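Local coordinates for FLAP endonuclease-1 protein (Methanocaldococcus jannaschii, PDB 1A76) that cleaves the 5'-overhanging flaps left by displacement synthesis and acts as a 5'-3' exonuclease in DNA replication and repair, with magnesium as cofactor, at residues L211-I215 / I264-P268. Sequence-based numbering, arbitrary orientation.
Sequences LDDLI and IFKEP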
ATOM      1  N   LEU A 211       2.028  21.390   1.931  1.00 10.32           N
ATOM      2  CA  LEU A 211       1.675  20.069   1.406  1.00 10.95           C
ATOM      3  C   LEU A 211       1.329  20.260  -0.076  1.00  8.09           C
ATOM      4  O   LEU A 211       1.700  19.441  -0.920  1.00 10.63           O
ATOM      5  CB  LEU A 211       0.470  19.506   2.152  1.00 11.49           C
ATOM      6  CG  LEU A 211       0.097  18.006   2.118  1.00 11.35           C
ATOM      7  CD1 LEU A 211      -1.336  17.890   1.701  1.00 10.44           C
ATOM      8  CD2 LEU A 211       1.009  17.189   1.196  1.00  8.72           C
ATOM      9  N   ASP A 212       0.622  21.347  -0.385  1.00  7.18           N
ATOM     10  CA  ASP A 212       0.257  21.633  -1.774  1.00  8.29           C
ATOM     11  C   ASP A 212       1.522  21.749  -2.643  1.00  7.54           C
ATOM     12  O   ASP A 212       1.536  21.256  -3.773  1.00  8.74           O
ATOM     13  CB  ASP A 212      -0.581  22.919  -1.865  1.00  7.27           C
ATOM     14  CG  ASP A 212      -2.054  22.701  -1.485  1.00 12.87           C
ATOM     15  OD1 ASP A 212      -2.588  21.576  -1.637  1.00 15.20           O
ATOM     16  OD2 ASP A 212      -2.684  23.680  -1.029  1.00 11.62           O
ATOM     17  N   ASP A 213       2.572  22.383  -2.110  1.00  7.85           N
ATOM     18  CA  ASP A 213       3.867  22.532  -2.810  1.00  9.28           C
ATOM     19  C   ASP A 213       4.526  21.149  -3.035  1.00 10.47           C
ATOM     20  O   ASP A 213       5.096  20.877  -4.096  1.00  7.46           O
ATOM     21  CB  ASP A 213       4.854  23.351  -1.972  1.00 11.41           C
ATOM     22  CG  ASP A 213       4.539  24.840  -1.945  1.00 14.04           C
ATOM     23  OD1 ASP A 213       3.829  25.352  -2.838  1.00 16.89           O
ATOM     24  OD2 ASP A 213       5.023  25.493  -1.009  1.00 18.16           O
ATOM     25  N   LEU A 214       4.490  20.304  -2.007  1.00  8.77           N
ATOM     26  CA  LEU A 214       5.065  18.953  -2.094  1.00  6.66           C
ATOM     27  C   LEU A 214       4.381  18.145  -3.203  1.00  3.36           C
ATOM     28  O   LEU A 214       5.036  17.418  -3.965  1.00  4.23           O
ATOM     29  CB  LEU A 214       4.924  18.224  -0.740  1.00  6.50           C
ATOM     30  CG  LEU A 214       5.596  16.846  -0.592  1.00  6.54           C
ATOM     31  CD1 LEU A 214       7.095  16.964  -0.876  1.00  4.68           C
ATOM     32  CD2 LEU A 214       5.368  16.307   0.825  1.00  4.24           C
ATOM     33  N   ILE A 215       3.060  18.289  -3.293  1.00  6.72           N
ATOM     34  CA  ILE A 215       2.263  17.611  -4.313  1.00  8.48           C
ATOM     35  C   ILE A 215       2.700  18.106  -5.710  1.00 11.39           C
ATOM     36  O   ILE A 215       2.763  17.336  -6.666  1.00 11.73           O
ATOM     37  CB  ILE A 215       0.746  17.903  -4.088  1.00  5.28           C
ATOM     38  CG1 ILE A 215       0.252  17.147  -2.855  1.00  7.53           C
ATOM     39  CG2 ILE A 215      -0.092  17.461  -5.300  1.00  7.93           C
ATOM     40  CD1 ILE A 215      -1.091  17.633  -2.327  1.00  5.38           C
ATOM     41  N   ILE A 264      -7.265  14.447  -6.484  1.00 16.40           N
ATOM     42  CA  ILE A 264      -7.118  13.047  -6.090  1.00 14.66           C
ATOM     43  C   ILE A 264      -6.413  12.970  -4.730  1.00 16.29           C
ATOM     44  O   ILE A 264      -6.786  12.169  -3.877  1.00 14.72           O
ATOM     45  CB  ILE A 264      -6.282  12.235  -7.126  1.00 12.16           C
ATOM     46  CG1 ILE A 264      -7.215  11.534  -8.122  1.00 10.59           C
ATOM     47  CG2 ILE A 264      -5.419  11.182  -6.402  1.00 13.24           C
ATOM     48  CD1 ILE A 264      -6.751  11.596  -9.556  1.00 14.22           C
ATOM     49  N   PHE A 265      -5.396  13.809  -4.534  1.00 12.41           N
ATOM     50  CA  PHE A 265      -4.645  13.813  -3.281  1.00 12.08           C
ATOM     51  C   PHE A 265      -5.315  14.605  -2.168  1.00 12.58           C
ATOM     52  O   PHE A 265      -5.242  14.222  -1.007  1.00 12.06           O
ATOM     53  CB  PHE A 265      -3.229  14.372  -3.503  1.00  8.98           C
ATOM     54  CG  PHE A 265      -2.365  13.481  -4.340  1.00 12.77           C
ATOM     55  CD1 PHE A 265      -1.840  12.295  -3.810  1.00  5.76           C
ATOM     56  CD2 PHE A 265      -2.138  13.780  -5.679  1.00 11.22           C
ATOM     57  CE1 PHE A 265      -1.111  11.418  -4.608  1.00  6.25           C
ATOM     58  CE2 PHE A 265      -1.409  12.908  -6.485  1.00 10.01           C
ATOM     59  CZ  PHE A 265      -0.892  11.709  -5.941  1.00  6.97           C
ATOM     60  N   LYS A 266      -5.960  15.710  -2.529  1.00 12.82           N
ATOM     61  CA  LYS A 266      -6.612  16.566  -1.549  1.00 12.94           C
ATOM     62  C   LYS A 266      -8.023  16.127  -1.173  1.00 14.35           C
ATOM     63  O   LYS A 266      -8.454  16.353  -0.047  1.00 13.69           O
ATOM     64  CB  LYS A 266      -6.659  18.014  -2.064  1.00 14.73           C
ATOM     65  CG  LYS A 266      -5.289  18.642  -2.399  1.00 11.30           C
ATOM     66  CD  LYS A 266      -4.281  18.478  -1.259  1.00 12.44           C
ATOM     67  CE  LYS A 266      -4.621  19.335  -0.035  1.00 10.11           C
ATOM     68  NZ  LYS A 266      -4.892  20.778  -0.329  1.00 14.13           N
ATOM     69  N   GLU A 267      -8.728  15.495  -2.108  1.00 14.94           N
ATOM     70  CA  GLU A 267     -10.113  15.061  -1.904  1.00 19.85           C
ATOM     71  C   GLU A 267     -10.350  13.604  -2.245  1.00 17.69           C
ATOM     72  O   GLU A 267     -11.187  13.293  -3.094  1.00 16.35           O
ATOM     73  CB  GLU A 267     -11.056  15.881  -2.788  1.00 23.67           C
ATOM     74  CG  GLU A 267     -11.829  16.920  -2.048  1.00 30.30           C
ATOM     75  CD  GLU A 267     -11.118  18.237  -2.064  1.00 34.20           C
ATOM     76  OE1 GLU A 267     -11.164  18.915  -3.121  1.00 39.76           O
ATOM     77  OE2 GLU A 267     -10.515  18.585  -1.024  1.00 36.78           O
ATOM     78  N   PRO A 268      -9.626  12.686  -1.603  1.00 17.50           N
ATOM     79  CA  PRO A 268      -9.882  11.291  -1.962  1.00 18.35           C
ATOM     80  C   PRO A 268     -11.156  10.738  -1.321  1.00 17.84           C
ATOM     81  O   PRO A 268     -11.652  11.279  -0.330  1.00 15.73           O
ATOM     82  CB  PRO A 268      -8.639  10.574  -1.462  1.00 16.64           C
ATOM     83  CG  PRO A 268      -8.224  11.387  -0.263  1.00 19.38           C
ATOM     84  CD  PRO A 268      -8.565  12.815  -0.585  1.00 18.20           C
TER
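K266, I215 and F265 carry most of this contact between the first turn of helix 211-221 and the last turn of helix 258-266. K266 has the largest share. Its CA-to-CB bond points sideways, but all four chi angles are m, and the curled chain brings its end to the other helix. There K266 NZ donates a hydrogen bond to D212 OD1 at 2.8 Å, as part of a salt bridge. K266 CD and CE also pack on apolar side chains: K266 CD lies 3.5 Å from I215 CD1, and K266 CE lies 4.0 Å from L211 CD1. L211 and I215 are one helical turn apart, with a hydrogen bond from I215 N to L211 O (3.0 Å); this spacing puts both side chains on the face toward helix 258-266. Deeper in, I215 CD1 meets F265 CB at 4.1 Å, and I215 CG2 approaches the F265 ring obliquely. The contact thus has a buried apolar part, I215 with F265, and a charged outer edge, D212 with K266. The segments bury 194 Å², both sides summed. F265 also meets the ring of Y179, and its side chain is about 6 Å from those of the metal ligand E154 and the predicted ligand D175. The contact joins helix 258-266 to I-domain helix 211-221, which probably forms the helix-three-turn-helix motif of FEN1 relatives with helix 235-244.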